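Local structure of endoglycosidase (Bacteroides thetaiotaomicron, 6Q64) at residues Thr204-Glu218 with Asp238-His250. The protein probably hydrolyses glycosidic bonds of complex N-glycans, as a family 18 glycoside hydrolase from a gut bacterium. The protein carries 1 engineered substitution. Sequence-based numbering, arbitrary orientation.
Sequences TISPSGNNKMQVFIE and DLLSTETSKLVDH
I205 and L240 form a single beta bridge that ties the loop before helix 211-224 to the residues leading into the short helix 242-245. I205 N donates to L239 O at 2.8 Å in a nearly straight bond (165°), and S241 N returns a bond to I205 O. S241 OG adds a weak bond to the same carbonyl oxygen. A serine suits this place because its hydroxyl also accepts from T244 N at 3.1 Å, capping the short helix.

Q214 uses both ends of its amide, one across the contact and one within its own helix. Bent at chi2 (75°), its chain turns the amide so that OE1 accepts from T244 OG1, though the modelled 2.4 Å is too short to be exact, while NE2 gives a straight bond (175°) to E218 OE2 at 2.8 Å, in the amide plane and from the anti side of the carboxylate. A leucine here would probably leave the T244 hydroxyl without this acceptor and free the E218 carboxylate to turn.

Apolar branches pack alongside these polar groups. L240 CD2 lies 3.8 Å from I217 CD1 and also meets I205 CD1, while I217 CG2 packs on T244 CG2 and L247 CB. Threonine suits its place because it offers a hydroxyl to Q214 and a methyl that I217 can pack against.

Behind this cluster, I217 reaches L231 and L240 reaches M233, both on strand 230-235, so the contact joins neighbouring helical elements, 211-224 and 242-245, on the outer side of the parallel strands of a TIM barrel, the fold of glycoside hydrolase family 18.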
# COMPACT_ATOMS: atom_id res chain seq x y z
N THR A 204 -19.55 10.15 1.28
CA THR A 204 -18.42 10.77 2.01
C THR A 204 -18.35 10.17 3.40
O THR A 204 -19.40 10.05 4.04
CB THR A 204 -18.55 12.29 2.14
OG1 THR A 204 -18.69 12.72 0.80
CG2 THR A 204 -17.35 13.02 2.71
N ILE A 205 -17.14 9.85 3.84
CA ILE A 205 -16.85 9.37 5.21
C ILE A 205 -16.56 10.59 6.08
O ILE A 205 -15.52 11.26 5.87
CB ILE A 205 -15.72 8.31 5.21
CG1 ILE A 205 -15.98 7.21 4.18
CG2 ILE A 205 -15.53 7.71 6.59
CD1 ILE A 205 -14.71 6.60 3.64
N SER A 206 -17.46 10.84 7.03
CA SER A 206 -17.53 12.02 7.93
C SER A 206 -18.69 11.78 8.88
O SER A 206 -19.64 11.11 8.49
CB SER A 206 -17.78 13.32 7.21
OG SER A 206 -19.11 13.37 6.74
N PRO A 207 -18.70 12.36 10.09
CA PRO A 207 -19.85 12.19 10.98
C PRO A 207 -21.17 12.59 10.29
O PRO A 207 -22.22 12.11 10.67
CB PRO A 207 -19.50 13.06 12.21
CG PRO A 207 -17.97 13.19 12.17
CD PRO A 207 -17.59 13.11 10.70
N SER A 208 -21.07 13.41 9.24
CA SER A 208 -22.19 14.04 8.51
C SER A 208 -22.64 13.11 7.36
O SER A 208 -23.77 13.25 6.88
CB SER A 208 -21.75 15.47 8.11
OG SER A 208 -22.32 15.92 6.87
N GLY A 209 -21.81 12.12 6.99
CA GLY A 209 -22.14 11.14 5.93
C GLY A 209 -22.17 9.70 6.45
O GLY A 209 -23.11 9.33 7.09
N ASN A 210 -21.15 8.91 6.16
CA ASN A 210 -21.00 7.51 6.62
C ASN A 210 -20.33 7.52 7.99
O ASN A 210 -19.12 7.36 8.04
CB ASN A 210 -20.14 6.73 5.63
CG ASN A 210 -20.20 5.23 5.82
OD1 ASN A 210 -20.62 4.73 6.87
ND2 ASN A 210 -19.76 4.53 4.79
N ASN A 211 -21.08 7.74 9.06
CA ASN A 211 -20.47 7.93 10.40
C ASN A 211 -19.87 6.60 10.86
O ASN A 211 -19.11 6.64 11.86
CB ASN A 211 -21.46 8.38 11.47
CG ASN A 211 -20.81 8.74 12.80
OD1 ASN A 211 -19.75 9.42 12.82
ND2 ASN A 211 -21.46 8.33 13.91
N LYS A 212 -20.26 5.48 10.24
CA LYS A 212 -19.85 4.12 10.72
C LYS A 212 -18.43 3.90 10.21
O LYS A 212 -17.50 3.69 11.00
CB LYS A 212 -20.86 3.00 10.42
CG LYS A 212 -21.41 2.94 9.00
CD LYS A 212 -22.73 2.21 8.84
CE LYS A 212 -23.29 2.50 7.47
NZ LYS A 212 -24.21 1.43 7.04
N MSE A 213 -18.27 4.14 8.91
CA MSE A 213 -16.93 4.18 8.34
C MSE A 213 -16.06 5.25 9.01
O MSE A 213 -14.85 5.16 8.96
CB MSE A 213 -17.01 4.34 6.81
CG MSE A 213 -15.84 3.68 6.08
SE MSE A 213 -15.48 1.77 6.53
CE MSE A 213 -17.16 1.44 5.64
N GLN A 214 -16.65 6.25 9.66
CA GLN A 214 -15.87 7.32 10.26
C GLN A 214 -15.27 6.84 11.58
O GLN A 214 -14.09 7.13 11.84
CB GLN A 214 -16.75 8.56 10.46
CG GLN A 214 -16.16 9.63 11.37
CD GLN A 214 -15.04 10.43 10.70
OE1 GLN A 214 -15.02 10.61 9.47
NE2 GLN A 214 -14.13 10.92 11.52
N VAL A 215 -16.05 6.16 12.43
CA VAL A 215 -15.52 5.77 13.77
C VAL A 215 -14.69 4.48 13.59
O VAL A 215 -13.81 4.18 14.45
CB VAL A 215 -16.61 5.70 14.86
CG1 VAL A 215 -17.68 4.67 14.56
CG2 VAL A 215 -16.02 5.50 16.26
N PHE A 216 -14.86 3.82 12.45
CA PHE A 216 -14.00 2.70 12.00
C PHE A 216 -12.56 3.23 11.90
O PHE A 216 -11.67 2.87 12.70
CB PHE A 216 -14.52 2.13 10.68
CG PHE A 216 -13.70 0.96 10.20
CD1 PHE A 216 -13.58 -0.17 10.99
CD2 PHE A 216 -13.03 1.01 8.99
CE1 PHE A 216 -12.82 -1.25 10.56
CE2 PHE A 216 -12.26 -0.06 8.56
CZ PHE A 216 -12.16 -1.19 9.35
N ILE A 217 -12.38 4.12 10.93
CA ILE A 217 -11.09 4.81 10.64
C ILE A 217 -10.62 5.56 11.88
O ILE A 217 -9.42 5.59 12.10
CB ILE A 217 -11.31 5.78 9.47
CG1 ILE A 217 -11.61 5.03 8.17
CG2 ILE A 217 -10.14 6.73 9.32
CD1 ILE A 217 -12.11 5.93 7.09
N GLU A 218 -11.53 6.17 12.63
CA GLU A 218 -11.18 6.93 13.85
C GLU A 218 -10.48 5.98 14.83
O GLU A 218 -9.46 6.41 15.42
CB GLU A 218 -12.43 7.57 14.45
CG GLU A 218 -12.47 9.09 14.37
CD GLU A 218 -13.74 9.68 14.96
OE1 GLU A 218 -14.17 9.22 16.05
OE2 GLU A 218 -14.33 10.57 14.32
N ASP A 238 -11.13 8.72 -2.47
CA ASP A 238 -11.76 10.02 -2.84
C ASP A 238 -13.04 10.28 -1.99
O ASP A 238 -13.41 11.43 -1.83
CB ASP A 238 -12.01 10.11 -4.35
CG ASP A 238 -12.71 8.89 -4.91
OD1 ASP A 238 -12.10 7.80 -4.90
OD2 ASP A 238 -13.89 9.00 -5.28
N LEU A 239 -13.65 9.25 -1.40
CA LEU A 239 -14.83 9.35 -0.51
C LEU A 239 -14.42 9.81 0.89
O LEU A 239 -15.30 10.01 1.73
CB LEU A 239 -15.49 7.97 -0.43
CG LEU A 239 -16.04 7.49 -1.77
CD1 LEU A 239 -16.55 6.05 -1.68
CD2 LEU A 239 -17.14 8.42 -2.21
N LEU A 240 -13.13 9.93 1.17
CA LEU A 240 -12.73 10.50 2.47
C LEU A 240 -13.16 11.99 2.53
O LEU A 240 -12.93 12.73 1.56
CB LEU A 240 -11.22 10.31 2.68
CG LEU A 240 -10.76 8.89 3.02
CD1 LEU A 240 -9.25 8.74 2.88
CD2 LEU A 240 -11.16 8.46 4.42
N SER A 241 -13.79 12.41 3.63
CA SER A 241 -13.95 13.85 3.96
C SER A 241 -12.56 14.47 4.15
O SER A 241 -11.65 13.75 4.47
CB SER A 241 -14.78 14.04 5.18
OG SER A 241 -14.07 13.65 6.35
N THR A 242 -12.44 15.77 3.95
CA THR A 242 -11.20 16.56 4.15
C THR A 242 -10.62 16.15 5.51
O THR A 242 -9.43 15.79 5.57
CB THR A 242 -11.49 18.07 4.01
OG1 THR A 242 -12.15 18.42 2.79
CG2 THR A 242 -10.24 18.91 3.99
N GLU A 243 -11.42 16.21 6.56
CA GLU A 243 -10.92 16.04 7.95
C GLU A 243 -10.48 14.60 8.14
O GLU A 243 -9.44 14.38 8.76
CB GLU A 243 -11.98 16.39 9.00
CG GLU A 243 -12.05 17.87 9.30
CD GLU A 243 -10.69 18.51 9.49
OE1 GLU A 243 -9.97 18.05 10.44
OE2 GLU A 243 -10.34 19.43 8.68
N THR A 244 -11.30 13.66 7.67
CA THR A 244 -11.08 12.20 7.85
C THR A 244 -9.82 11.83 7.05
O THR A 244 -8.98 11.05 7.55
CB THR A 244 -12.36 11.42 7.51
OG1 THR A 244 -13.52 11.95 8.16
CG2 THR A 244 -12.25 9.97 7.91
N SER A 245 -9.62 12.43 5.89
CA SER A 245 -8.41 12.24 5.06
C SER A 245 -7.14 12.50 5.89
O SER A 245 -6.10 11.89 5.60
CB SER A 245 -8.47 13.08 3.80
OG SER A 245 -7.81 14.33 3.98
N LYS A 246 -7.16 13.37 6.89
CA LYS A 246 -5.94 13.63 7.70
C LYS A 246 -5.58 12.39 8.51
O LYS A 246 -4.46 12.30 8.97
CB LYS A 246 -6.13 14.85 8.60
CG LYS A 246 -6.27 16.15 7.83
CD LYS A 246 -6.51 17.38 8.69
CE LYS A 246 -6.47 18.67 7.89
NZ LYS A 246 -7.54 19.58 8.33
N LEU A 247 -6.50 11.44 8.67
CA LEU A 247 -6.27 10.24 9.51
C LEU A 247 -5.71 9.08 8.68
O LEU A 247 -5.37 8.01 9.28
CB LEU A 247 -7.59 9.85 10.16
CG LEU A 247 -8.12 10.77 11.26
CD1 LEU A 247 -9.32 10.10 11.90
CD2 LEU A 247 -7.06 11.09 12.30
N VAL A 248 -5.59 9.29 7.37
CA VAL A 248 -5.14 8.28 6.37
C VAL A 248 -3.87 8.75 5.66
O VAL A 248 -3.87 9.83 5.04
CB VAL A 248 -6.28 8.05 5.39
CG1 VAL A 248 -5.82 7.24 4.20
CG2 VAL A 248 -7.43 7.37 6.10
N ASP A 249 -2.83 7.92 5.69
CA ASP A 249 -1.46 8.35 5.35
C ASP A 249 -1.29 8.36 3.83
O ASP A 249 -0.45 9.16 3.35
CB ASP A 249 -0.47 7.47 6.12
CG ASP A 249 -0.61 7.60 7.62
OD1 ASP A 249 -0.47 8.74 8.12
OD2 ASP A 249 -0.88 6.58 8.29
N HIS A 250 -2.03 7.54 3.08
CA HIS A 250 -1.95 7.55 1.59
C HIS A 250 -3.28 7.19 0.95
O HIS A 250 -4.02 6.36 1.52
CB HIS A 250 -0.94 6.54 1.01
CG HIS A 250 0.48 6.93 1.22
ND1 HIS A 250 1.19 6.47 2.28
CD2 HIS A 250 1.29 7.77 0.54
CE1 HIS A 250 2.41 7.01 2.27
NE2 HIS A 250 2.48 7.82 1.22